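Local structure of uncharacterized protein DUF1185 (Bordetella bronchiseptica RB50, 3BYQ) at residues T11-T16 with L31-A36; L63-L68 with L166-G171; M130-H135 with I149-Q154. The protein is of unknown function, but adopts a variant of the Bacillus chorismate mutase fold and may have a role in amino-acid metabolism. One frame throughout, in Å; residues are numbered along the deposited sequence. Where two conformers were deposited one is given.

Interaction 1 of 3, residues T11-T16 with L31-A36; sequences TLIVET and LAASCA. With EDO (1,2-ethanediol), chain Y.
Thr11 and Cys35, Ile13 and Ala33, and Glu15 and Leu31 form the hydrogen-bonded pairs of a beta hairpin whose strands run antiparallel at 172°. Each pair is closed by two backbone bonds: in the straightest, Glu15 N donates to Leu31 O over 2.8 Å at 174°, and Cys35 N reaches Thr11 O at the same 2.8 Å. The intervening non-hydrogen-bonded pairs add CA-H...O contacts, such as Leu12 CA to Ala33 O at 3.3 Å.

One water supplements the ladder. Thr11 OG1 sits between the backbone N and the carbonyl carbon (chi1 67°), 2.7 Å from this water, which also donates a weak bond to Ala33 O. The same OG1 lies 3.5 Å from Cys35 CB.

Apolar contacts across the hairpin involve Ala32 and Ala33. Val14 CG2 meets Ala32 CB at 4.0 Å on the face of Leu12 and Ser34, where helix 51-72 packs. On the other face Ile13 CG1 meets Ala33 CB at 3.8 Å, and Glu15 and Leu31 lie side by side, pointing the same way, with OE1 3.9 Å from Leu31 CD1.

The carboxylate of Glu15 is engaged outside the hairpin: OE2 forms a salt bridge with Lys9 of the second subunit. Ser34 OG makes a probable, unusually short hydrogen bond to Glu67 OE1 of the helix.

The register is thus set chiefly by backbone bonds. Strand 7-17 spends one edge on this hairpin and pairs through the other, antiparallel, with a strand of the second subunit, so the sheet runs on across the interface.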
ATOM      1  N   THR B  11       8.131  18.610  -5.666  1.00 17.49           N
ATOM      2  CA  THR B  11       7.318  18.803  -4.479  1.00 18.72           C
ATOM      3  C   THR B  11       8.173  19.345  -3.361  1.00 18.90           C
ATOM      4  O   THR B  11       9.374  19.053  -3.256  1.00 20.36           O
ATOM      5  CB  THR B  11       6.563  17.544  -4.002  1.00 22.29           C
ATOM      6  OG1 THR B  11       7.513  16.562  -3.550  1.00 27.23           O
ATOM      7  CG2 THR B  11       5.678  17.001  -5.132  1.00 21.38           C
ATOM      8  N   LEU B  12       7.557  20.217  -2.589  1.00 18.38           N
ATOM      9  CA  LEU B  12       8.161  20.740  -1.375  1.00 18.86           C
ATOM     10  C   LEU B  12       7.203  20.360  -0.266  1.00 21.11           C
ATOM     11  O   LEU B  12       6.030  20.620  -0.395  1.00 21.06           O
ATOM     12  CB  LEU B  12       8.282  22.249  -1.462  1.00 18.87           C
ATOM     13  CG  LEU B  12       8.815  22.988  -0.227  1.00 23.18           C
ATOM     14  CD1 LEU B  12      10.234  22.568   0.029  1.00 20.34           C
ATOM     15  CD2 LEU B  12       8.745  24.485  -0.451  1.00 25.76           C
ATOM     16  N   ILE B  13       7.684  19.683   0.775  1.00 19.73           N
ATOM     17  CA  ILE B  13       6.801  19.393   1.908  0.50 19.82           C
ATOM     18  C   ILE B  13       7.445  19.905   3.170  1.00 19.26           C
ATOM     19  O   ILE B  13       8.673  19.851   3.357  1.00 18.88           O
ATOM     20  CB  ILE B  13       6.374  17.932   2.044  0.50 22.03           C
ATOM     21  CG1 ILE B  13       7.565  17.041   2.383  0.50 16.45           C
ATOM     22  CG2 ILE B  13       5.676  17.462   0.761  0.50 27.84           C
ATOM     23  CD1 ILE B  13       7.204  15.569   2.542  0.50 32.00           C
ATOM     24  N   VAL B  14       6.597  20.484   4.014  1.00 18.04           N
ATOM     25  CA  VAL B  14       7.026  21.014   5.317  1.00 18.83           C
ATOM     26  C   VAL B  14       6.100  20.393   6.346  1.00 18.41           C
ATOM     27  O   VAL B  14       4.914  20.627   6.329  1.00 17.33           O
ATOM     28  CB  VAL B  14       7.030  22.556   5.466  1.00 21.64           C
ATOM     29  CG1 VAL B  14       7.529  22.959   6.862  1.00 19.57           C
ATOM     30  CG2 VAL B  14       7.909  23.190   4.359  1.00 22.24           C
ATOM     31  N   GLU B  15       6.676  19.583   7.219  1.00 17.59           N
ATOM     32  CA  GLU B  15       5.944  18.917   8.288  1.00 16.53           C
ATOM     33  C   GLU B  15       6.317  19.579   9.598  1.00 18.37           C
ATOM     34  O   GLU B  15       7.482  19.598   9.982  1.00 18.21           O
ATOM     35  CB  GLU B  15       6.348  17.428   8.314  1.00 18.43           C
ATOM     36  CG  GLU B  15       5.654  16.595   9.367  1.00 21.03           C
ATOM     37  CD  GLU B  15       6.338  15.254   9.590  1.00 28.01           C
ATOM     38  OE1 GLU B  15       7.510  15.183  10.080  1.00 26.37           O
ATOM     39  OE2 GLU B  15       5.672  14.240   9.286  1.00 29.30           O
ATOM     40  N   THR B  16       5.327  20.096  10.292  1.00 17.35           N
ATOM     41  CA  THR B  16       5.532  20.753  11.576  1.00 15.74           C
ATOM     42  C   THR B  16       4.928  19.851  12.631  1.00 16.19           C
ATOM     43  O   THR B  16       3.745  19.515  12.556  1.00 16.80           O
ATOM     44  CB  THR B  16       4.859  22.129  11.627  1.00 16.19           C
ATOM     45  OG1 THR B  16       5.297  22.924  10.499  1.00 18.13           O
ATOM     46  CG2 THR B  16       5.183  22.848  12.931  1.00 21.81           C
ATOM     47  N   LEU B  31      10.436  19.620   9.705  1.00 16.39           N
ATOM     48  CA  LEU B  31      11.230  18.783   8.771  1.00 18.41           C
ATOM     49  C   LEU B  31      10.675  19.066   7.384  1.00 20.06           C
ATOM     50  O   LEU B  31       9.469  19.047   7.190  1.00 20.47           O
ATOM     51  CB  LEU B  31      11.090  17.293   9.091  1.00 21.08           C
ATOM     52  CG  LEU B  31      11.645  16.808  10.437  1.00 24.02           C
ATOM     53  CD1 LEU B  31      11.330  15.343  10.661  1.00 19.33           C
ATOM     54  CD2 LEU B  31      13.133  17.052  10.587  1.00 22.07           C
ATOM     55  N   ALA B  32      11.557  19.259   6.412  1.00 18.41           N
ATOM     56  CA  ALA B  32      11.111  19.628   5.056  1.00 20.40           C
ATOM     57  C   ALA B  32      11.843  18.828   4.019  1.00 20.96           C
ATOM     58  O   ALA B  32      13.032  18.511   4.196  1.00 17.15           O
ATOM     59  CB  ALA B  32      11.316  21.140   4.817  1.00 20.23           C
ATOM     60  N   ALA B  33      11.133  18.489   2.939  1.00 19.53           N
ATOM     61  CA  ALA B  33      11.751  17.706   1.852  1.00 17.14           C
ATOM     62  C   ALA B  33      11.444  18.419   0.549  1.00 19.39           C
ATOM     63  O   ALA B  33      10.355  18.921   0.366  1.00 19.28           O
ATOM     64  CB  ALA B  33      11.202  16.286   1.817  1.00 18.47           C
ATOM     65  N   SER B  34      12.463  18.491  -0.302  1.00 17.53           N
ATOM     66  CA  SER B  34      12.344  19.052  -1.639  1.00 19.17           C
ATOM     67  C   SER B  34      12.710  17.924  -2.582  1.00 21.34           C
ATOM     68  O   SER B  34      13.806  17.394  -2.503  1.00 18.38           O
ATOM     69  CB  SER B  34      13.289  20.241  -1.842  1.00 21.65           C
ATOM     70  OG  SER B  34      13.120  20.862  -3.130  1.00 19.13           O
ATOM     71  N   CYS B  35      11.770  17.596  -3.469  1.00 20.23           N
ATOM     72  CA  CYS B  35      11.911  16.506  -4.438  1.00 18.62           C
ATOM     73  C   CYS B  35      11.730  17.005  -5.864  1.00 17.54           C
ATOM     74  O   CYS B  35      10.925  17.931  -6.145  1.00 19.25           O
ATOM     75  CB  CYS B  35      10.819  15.469  -4.212  1.00 20.25           C
ATOM     76  SG  CYS B  35      10.725  14.802  -2.485  1.00 29.19           S
ATOM     77  N   ALA B  36      12.465  16.358  -6.760  1.00 18.15           N
ATOM     78  CA  ALA B  36      12.353  16.582  -8.197  1.00 14.55           C
ATOM     79  C   ALA B  36      12.288  15.231  -8.913  1.00 14.33           C
ATOM     80  O   ALA B  36      13.097  14.321  -8.629  1.00 17.13           O
ATOM     81  CB  ALA B  36      13.538  17.385  -8.743  1.00 14.69           C
TER
HETATM   82  C1  EDO Y 204       3.983  25.783   9.703  1.00 56.91           C
HETATM   83  O1  EDO Y 204       4.737  25.627  10.894  1.00 51.70           O
HETATM   84  C2  EDO Y 204       2.540  25.942  10.114  1.00 56.01           C
HETATM   85  O2  EDO Y 204       2.427  27.207  10.759  1.00 67.56           O
HETATM   86  O   HOH W   1       8.839  16.727  -1.171  1.00 33.65           O

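Interaction 2 of 3, residues L63-L68 with L166-G171; sequences LLATEL and LVMGTG. With EDO (1,2-ethanediol), chain T.
Leu68 and Ala65 of helix 51-72 press on Leu166 and Met168 of strand 161-169, a helix-on-sheet layer of this variant of the Bacillus chorismate mutase fold. The short segments run almost parallel, their axes crossing at -22° and approaching to 8.6 Å, and no hydrogen bond links them. Leu64 and Leu68 leave the helix toward the strand, and Leu166 and Met168 leave the strand toward the helix.

Leu166 reaches toward the helix with its CD1 methyl, which settles 3.7 Å from Ala65 CB and also touches Leu64 CB and the backbone at Ala65 N. Leu68 reaches toward the strand: its CD1 lies on the strand backbone over Leu166, 3.4 Å from Leu166 O and close to Leu166 CB as well. Met168, a selenomethionine, carries CG anti to its carbonyl carbon (chi1 -63°), and from there the chain is extended, which brings SE to 3.8 Å from Leu68 CB, and the terminal methyl passes on toward Ala65. The small Ala65 thereby receives the ends of both strand side chains, with Leu166 CD1 and Met168 CE each near its CB.

Beyond these residues, Met106 of helix 98-109 touches both Leu166 and Met168, so the strand face lies under two helices. Val167 turns its side chain to the other face of the sheet. Met168 CE ends 3.5 Å from Ala65 O, a helix carbonyl.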
ATOM      1  N   LEU B  63      19.898  23.392  -6.474  1.00 19.28           N
ATOM      2  CA  LEU B  63      18.562  23.943  -6.619  1.00 18.89           C
ATOM      3  C   LEU B  63      17.665  23.577  -5.422  1.00 18.72           C
ATOM      4  O   LEU B  63      16.976  24.425  -4.811  1.00 19.51           O
ATOM      5  CB  LEU B  63      17.931  23.399  -7.916  1.00 19.68           C
ATOM      6  CG  LEU B  63      16.525  23.928  -8.229  1.00 21.68           C
ATOM      7  CD1 LEU B  63      16.534  25.430  -8.638  1.00 24.22           C
ATOM      8  CD2 LEU B  63      15.863  23.022  -9.272  1.00 21.91           C
ATOM      9  N   LEU B  64      17.650  22.296  -5.109  1.00 19.42           N
ATOM     10  CA  LEU B  64      16.771  21.763  -4.041  1.00 18.71           C
ATOM     11  C   LEU B  64      17.233  22.218  -2.671  1.00 16.94           C
ATOM     12  O   LEU B  64      16.422  22.564  -1.807  1.00 19.04           O
ATOM     13  CB  LEU B  64      16.694  20.230  -4.098  1.00 19.05           C
ATOM     14  CG  LEU B  64      16.201  19.646  -5.439  1.00 22.37           C
ATOM     15  CD1 LEU B  64      16.038  18.107  -5.351  1.00 20.17           C
ATOM     16  CD2 LEU B  64      14.950  20.259  -5.945  1.00 20.71           C
ATOM     17  N   ALA B  65      18.543  22.231  -2.478  1.00 19.24           N
ATOM     18  CA  ALA B  65      19.094  22.628  -1.175  1.00 18.27           C
ATOM     19  C   ALA B  65      18.784  24.093  -0.935  1.00 17.74           C
ATOM     20  O   ALA B  65      18.437  24.487   0.152  1.00 17.78           O
ATOM     21  CB  ALA B  65      20.636  22.349  -1.085  1.00 18.81           C
ATOM     22  N   THR B  66      18.932  24.895  -1.971  1.00 17.84           N
ATOM     23  CA  THR B  66      18.635  26.349  -1.871  1.00 19.33           C
ATOM     24  C   THR B  66      17.181  26.588  -1.513  1.00 20.47           C
ATOM     25  O   THR B  66      16.853  27.425  -0.674  1.00 19.71           O
ATOM     26  CB  THR B  66      19.026  27.098  -3.163  1.00 21.03           C
ATOM     27  OG1 THR B  66      20.435  26.894  -3.387  1.00 23.13           O
ATOM     28  CG2 THR B  66      18.752  28.567  -3.050  1.00 22.48           C
ATOM     29  N   GLU B  67      16.306  25.796  -2.106  1.00 19.33           N
ATOM     30  CA  GLU B  67      14.886  25.929  -1.827  1.00 18.16           C
ATOM     31  C   GLU B  67      14.582  25.644  -0.366  1.00 19.61           C
ATOM     32  O   GLU B  67      13.760  26.306   0.267  1.00 17.74           O
ATOM     33  CB  GLU B  67      14.074  24.981  -2.693  1.00 19.63           C
ATOM     34  CG  GLU B  67      12.612  25.089  -2.460  1.00 22.58           C
ATOM     35  CD  GLU B  67      11.782  24.155  -3.343  1.00 24.42           C
ATOM     36  OE1 GLU B  67      12.275  23.051  -3.704  1.00 23.64           O
ATOM     37  OE2 GLU B  67      10.631  24.542  -3.656  1.00 29.13           O
ATOM     38  N   LEU B  68      15.253  24.631   0.163  1.00 17.43           N
ATOM     39  CA  LEU B  68      15.039  24.216   1.559  1.00 17.15           C
ATOM     40  C   LEU B  68      15.524  25.290   2.525  1.00 18.48           C
ATOM     41  O   LEU B  68      14.834  25.639   3.483  1.00 18.63           O
ATOM     42  CB  LEU B  68      15.690  22.875   1.839  1.00 17.40           C
ATOM     43  CG  LEU B  68      14.984  21.618   1.303  1.00 17.19           C
ATOM     44  CD1 LEU B  68      15.885  20.353   1.416  1.00 19.29           C
ATOM     45  CD2 LEU B  68      13.632  21.430   2.026  1.00 18.93           C
ATOM     46  N   LEU B 166      16.068  16.006  -1.169  1.00 17.58           N
ATOM     47  CA  LEU B 166      16.890  16.447  -0.041  1.00 17.77           C
ATOM     48  C   LEU B 166      15.935  16.748   1.094  1.00 18.35           C
ATOM     49  O   LEU B 166      14.779  17.145   0.869  1.00 17.19           O
ATOM     50  CB  LEU B 166      17.689  17.693  -0.371  1.00 17.86           C
ATOM     51  CG  LEU B 166      18.763  17.533  -1.457  1.00 16.79           C
ATOM     52  CD1 LEU B 166      19.455  18.856  -1.733  1.00 17.07           C
ATOM     53  CD2 LEU B 166      19.756  16.475  -1.057  1.00 16.83           C
ATOM     54  N   VAL B 167      16.434  16.587   2.302  1.00 16.27           N
ATOM     55  CA  VAL B 167      15.699  16.867   3.516  1.00 15.48           C
ATOM     56  C   VAL B 167      16.526  17.750   4.442  1.00 17.83           C
ATOM     57  O   VAL B 167      17.709  17.551   4.596  1.00 17.37           O
ATOM     58  CB  VAL B 167      15.332  15.574   4.269  1.00 18.36           C
ATOM     59  CG1 VAL B 167      14.606  15.882   5.608  1.00 18.58           C
ATOM     60  CG2 VAL B 167      14.488  14.661   3.386  1.00 20.68           C
HETATM   61  N   MSE B 168      15.858  18.748   5.033  1.00 16.08           N
HETATM   62  CA  MSE B 168      16.426  19.553   6.122  1.00 19.04           C
HETATM   63  C   MSE B 168      15.398  19.710   7.221  1.00 19.71           C
HETATM   64  O   MSE B 168      14.189  19.697   6.963  1.00 19.11           O
HETATM   65  CB  MSE B 168      16.890  20.935   5.700  1.00 17.14           C
HETATM   66  CG  MSE B 168      18.043  20.922   4.680  1.00 22.72           C
HETATM   67 SE   MSE B 168      18.549  22.749   4.312  0.75 14.71          SE
HETATM   68  CE  MSE B 168      19.612  22.409   2.742  1.00 17.63           C
ATOM     69  N   GLY B 169      15.902  19.895   8.423  1.00 17.27           N
ATOM     70  CA  GLY B 169      15.066  20.053   9.608  1.00 16.69           C
ATOM     71  C   GLY B 169      15.702  20.964  10.632  1.00 17.22           C
ATOM     72  O   GLY B 169      16.900  21.232  10.570  1.00 18.31           O
ATOM     73  N   THR B 170      14.874  21.389  11.592  1.00 16.38           N
ATOM     74  CA  THR B 170      15.224  22.487  12.515  1.00 17.18           C
ATOM     75  C   THR B 170      15.686  22.121  13.922  1.00 18.62           C
ATOM     76  O   THR B 170      16.170  22.995  14.649  1.00 19.15           O
ATOM     77  CB  THR B 170      14.043  23.451  12.668  1.00 18.99           C
ATOM     78  OG1 THR B 170      12.948  22.749  13.282  1.00 17.53           O
ATOM     79  CG2 THR B 170      13.655  23.990  11.329  1.00 19.92           C
ATOM     80  N   GLY B 171      15.570  20.847  14.284  1.00 17.96           N
ATOM     81  CA  GLY B 171      15.971  20.441  15.620  1.00 18.45           C
ATOM     82  C   GLY B 171      15.836  18.982  15.940  1.00 18.43           C
ATOM     83  O   GLY B 171      15.767  18.149  15.055  1.00 18.03           O
TER
HETATM   84  C1  EDO T 199      12.712  23.712  16.709  1.00 40.50           C
HETATM   85  O1  EDO T 199      13.118  22.552  15.988  1.00 22.77           O
HETATM   86  C2  EDO T 199      13.885  24.460  17.337  1.00 39.72           C
HETATM   87  O2  EDO T 199      15.114  23.828  17.007  1.00 52.19           O

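Interaction 3 of 3, residues M130-H135 with I149-Q154; sequences MMVPVH and IEIGIQ. With EDO (1,2-ethanediol), chain F; EDO (1,2-ethanediol), chain O.
Val132 N donates to Ile149 O over 2.7 Å, at 159° and with the donor tilted 32° from the carbonyl plane. The return bond, Ile149 N to Val132 O, is longer at 3.1 Å. At the next hydrogen-bonded pair, Met130 and Ile151 exchange two backbone bonds; both residues 130 and 131 are selenomethionines.

On the face of Val132, Ile149 and Ile151, the side chains of Val132 and Ile151 cross at a slant, and Val132 CG2 meets Ile151 CG1 at 3.7 Å. That CG1 lies between the backbone N and the carbonyl carbon (chi1 67°), which places it against both Val132 CG2 and Met130 O. The two strands form an antiparallel beta hairpin of the mixed sheet, with strand 79-86 on the far side of 130-136 and the side chains of Ile149 and Ile151 resting on strand 161-169.

Glu150 lies on the reverse face, its CG 3.6 Å from Met130 O. Its carboxylate joins two partners elsewhere: OE1 makes a salt bridge with Arg129, and OE2 a hydrogen bond with Tyr128 OH of the third subunit. Glu150 O accepts a 2.7 Å bond from O2 of an ethanediol, while Gln154 N donates to O1 of another, 2.9 Å away.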
HETATM    1  N   MSE B 130       8.698   6.379   1.101  1.00 21.80           N
HETATM    2  CA  MSE B 130       9.904   5.936   1.791  1.00 19.55           C
HETATM    3  C   MSE B 130      10.269   6.818   2.966  1.00 18.28           C
HETATM    4  O   MSE B 130      10.270   8.032   2.842  1.00 19.79           O
HETATM    5  CB  MSE B 130      11.054   5.931   0.743  1.00 21.41           C
HETATM    6  CG  MSE B 130      12.366   5.344   1.153  1.00 24.24           C
HETATM    7 SE   MSE B 130      13.528   5.114  -0.378  0.75 16.43          SE
HETATM    8  CE  MSE B 130      13.917   6.952  -0.736  1.00 18.54           C
HETATM    9  N   MSE B 131      10.602   6.186   4.092  1.00 20.27           N
HETATM   10  CA  MSE B 131      11.047   6.904   5.297  0.50 18.87           C
HETATM   11  C   MSE B 131      12.476   7.308   5.084  1.00 20.19           C
HETATM   12  O   MSE B 131      13.320   6.468   4.757  1.00 19.00           O
HETATM   13  CB  MSE B 131      11.033   6.034   6.566  0.50 19.40           C
HETATM   14  CG  MSE B 131       9.714   5.503   6.987  0.50 19.03           C
HETATM   15 SE   MSE B 131       8.423   6.850   7.365  0.38 20.62          SE
HETATM   16  CE  MSE B 131       9.273   7.811   8.798  0.50 27.44           C
ATOM     17  N   VAL B 132      12.749   8.588   5.278  1.00 18.48           N
ATOM     18  CA  VAL B 132      14.112   9.126   5.090  1.00 18.78           C
ATOM     19  C   VAL B 132      14.715   9.527   6.422  1.00 17.53           C
ATOM     20  O   VAL B 132      14.171  10.376   7.126  1.00 18.03           O
ATOM     21  CB  VAL B 132      14.121  10.353   4.122  1.00 20.75           C
ATOM     22  CG1 VAL B 132      15.594  10.846   3.896  1.00 17.95           C
ATOM     23  CG2 VAL B 132      13.456   9.965   2.800  1.00 21.37           C
ATOM     24  N   PRO B 133      15.831   8.932   6.785  1.00 15.44           N
ATOM     25  CA  PRO B 133      16.345   9.225   8.111  1.00 15.44           C
ATOM     26  C   PRO B 133      17.225  10.441   8.099  1.00 16.68           C
ATOM     27  O   PRO B 133      17.955  10.669   7.140  1.00 18.07           O
ATOM     28  CB  PRO B 133      17.199   7.998   8.410  1.00 17.50           C
ATOM     29  CG  PRO B 133      17.695   7.595   7.083  1.00 18.15           C
ATOM     30  CD  PRO B 133      16.573   7.818   6.150  1.00 16.77           C
ATOM     31  N   VAL B 134      17.158  11.211   9.182  1.00 16.69           N
ATOM     32  CA  VAL B 134      17.989  12.393   9.330  1.00 15.96           C
ATOM     33  C   VAL B 134      18.837  12.349  10.579  1.00 17.18           C
ATOM     34  O   VAL B 134      18.568  11.613  11.549  1.00 16.38           O
ATOM     35  CB  VAL B 134      17.156  13.730   9.380  1.00 15.89           C
ATOM     36  CG1 VAL B 134      16.277  13.872   8.164  1.00 19.20           C
ATOM     37  CG2 VAL B 134      16.282  13.846  10.668  1.00 21.80           C
ATOM     38  N   HIS B 135      19.925  13.101  10.538  1.00 17.92           N
ATOM     39  CA  HIS B 135      20.734  13.285  11.730  1.00 17.07           C
ATOM     40  C   HIS B 135      21.350  14.674  11.773  1.00 17.11           C
ATOM     41  O   HIS B 135      21.201  15.478  10.824  1.00 16.64           O
ATOM     42  CB  HIS B 135      21.708  12.149  11.986  1.00 18.33           C
ATOM     43  CG  HIS B 135      22.811  12.009  10.994  1.00 15.38           C
ATOM     44  ND1 HIS B 135      23.124  10.793  10.424  1.00 20.24           N
ATOM     45  CD2 HIS B 135      23.749  12.889  10.552  1.00 16.90           C
ATOM     46  CE1 HIS B 135      24.187  10.939   9.647  1.00 21.30           C
ATOM     47  NE2 HIS B 135      24.584  12.199   9.698  1.00 19.59           N
ATOM     48  N   ILE B 149      11.465  11.402   8.109  1.00 18.20           N
ATOM     49  CA  ILE B 149      10.323  11.987   7.404  1.00 19.45           C
ATOM     50  C   ILE B 149      10.018  11.106   6.172  1.00 20.08           C
ATOM     51  O   ILE B 149      10.933  10.614   5.520  1.00 17.62           O
ATOM     52  CB  ILE B 149      10.538  13.442   7.027  1.00 21.11           C
ATOM     53  CG1 ILE B 149       9.257  14.004   6.407  1.00 21.90           C
ATOM     54  CG2 ILE B 149      11.722  13.577   6.064  1.00 20.30           C
ATOM     55  CD1 ILE B 149       9.301  15.517   6.064  1.00 20.07           C
ATOM     56  N   GLU B 150       8.747  10.897   5.885  1.00 21.27           N
ATOM     57  CA  GLU B 150       8.371  10.101   4.715  1.00 19.47           C
ATOM     58  C   GLU B 150       8.287  10.964   3.471  1.00 19.37           C
ATOM     59  O   GLU B 150       7.697  12.041   3.502  1.00 20.02           O
ATOM     60  CB  GLU B 150       7.015   9.402   4.924  1.00 19.94           C
ATOM     61  CG  GLU B 150       6.808   8.272   3.909  1.00 22.51           C
ATOM     62  CD  GLU B 150       5.440   7.670   3.908  1.00 19.13           C
ATOM     63  OE1 GLU B 150       4.491   8.399   3.545  1.00 23.00           O
ATOM     64  OE2 GLU B 150       5.330   6.463   4.229  1.00 24.97           O
ATOM     65  N   ILE B 151       8.838  10.477   2.365  1.00 18.26           N
ATOM     66  CA  ILE B 151       8.726  11.175   1.090  1.00 20.18           C
ATOM     67  C   ILE B 151       8.058  10.269   0.062  1.00 19.92           C
ATOM     68  O   ILE B 151       7.974   9.035   0.238  1.00 18.71           O
ATOM     69  CB  ILE B 151      10.109  11.641   0.531  1.00 20.89           C
ATOM     70  CG1 ILE B 151      10.997  10.452   0.126  1.00 20.23           C
ATOM     71  CG2 ILE B 151      10.813  12.558   1.556  1.00 23.16           C
ATOM     72  CD1 ILE B 151      12.256  10.838  -0.706  1.00 21.69           C
ATOM     73  N   GLY B 152       7.658  10.886  -1.036  1.00 21.53           N
ATOM     74  CA  GLY B 152       7.046  10.169  -2.145  1.00 19.62           C
ATOM     75  C   GLY B 152       6.142  11.071  -2.932  1.00 20.67           C
ATOM     76  O   GLY B 152       5.689  12.102  -2.428  1.00 19.34           O
ATOM     77  N   ILE B 153       5.959  10.718  -4.189  1.00 19.33           N
ATOM     78  CA  ILE B 153       5.047  11.452  -5.084  1.00 18.08           C
ATOM     79  C   ILE B 153       4.157  10.375  -5.678  1.00 17.23           C
ATOM     80  O   ILE B 153       4.622   9.352  -6.181  1.00 15.48           O
ATOM     81  CB  ILE B 153       5.799  12.283  -6.152  1.00 16.26           C
ATOM     82  CG1 ILE B 153       6.595  13.383  -5.442  1.00 20.08           C
ATOM     83  CG2 ILE B 153       4.829  12.936  -7.191  1.00 18.54           C
ATOM     84  CD1 ILE B 153       7.443  14.253  -6.374  1.00 20.07           C
ATOM     85  N   GLN B 154       2.865  10.665  -5.685  1.00 17.67           N
ATOM     86  CA  GLN B 154       1.889   9.672  -6.076  1.00 17.61           C
ATOM     87  C   GLN B 154       2.095   9.002  -7.430  1.00 16.66           C
ATOM     88  O   GLN B 154       1.909   7.781  -7.570  1.00 19.51           O
ATOM     89  CB  GLN B 154       0.484  10.242  -5.959  1.00 20.52           C
ATOM     90  CG  GLN B 154      -0.608   9.256  -6.324  1.00 23.96           C
ATOM     91  CD  GLN B 154      -0.918   9.256  -7.822  1.00 20.38           C
ATOM     92  OE1 GLN B 154      -0.896  10.301  -8.462  1.00 17.67           O
ATOM     93  NE2 GLN B 154      -1.223   8.085  -8.370  1.00 18.86           N
TER
HETATM   94  C1  EDO F 195       2.682  14.408  -4.649  1.00 33.43           C
HETATM   95  O1  EDO F 195       1.910  13.192  -4.652  1.00 26.77           O
HETATM   96  C2  EDO F 195       1.916  15.495  -3.921  1.00 36.39           C
HETATM   97  O2  EDO F 195       1.448  14.986  -2.661  1.00 37.65           O
HETATM   98  C1  EDO O 194       4.119  13.416   6.173  1.00 41.87           C
HETATM   99  O1  EDO O 194       4.330  11.996   6.123  1.00 25.08           O
HETATM  100  C2  EDO O 194       5.251  14.112   5.439  1.00 39.49           C
HETATM  101  O2  EDO O 194       5.464  13.481   4.165  1.00 38.49           O

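In the fold
The three contacts belong to one mixed sheet and its helical cover, with centres about 8 Å apart for interactions 1 and 2, about 9 Å for 1 and 3, and about 13 Å for 2 and 3. Strand 29-39 joins the first two through a probable hydrogen bond from Ala32 N to Met168 O (2.7 Å). Interaction 3 meets the others on the sheet face away from helix 51-72: Ile151 CG2 lies 3.8 Å from Ala33 CB, and Ile149 CG2 3.7 Å from Val167 CG1. Interactions 1 and 3 both touch the second subunit, whereas no other chain touches interaction 2. The ethanediols probably come from the crystallisation liquor and do not by themselves identify an active site.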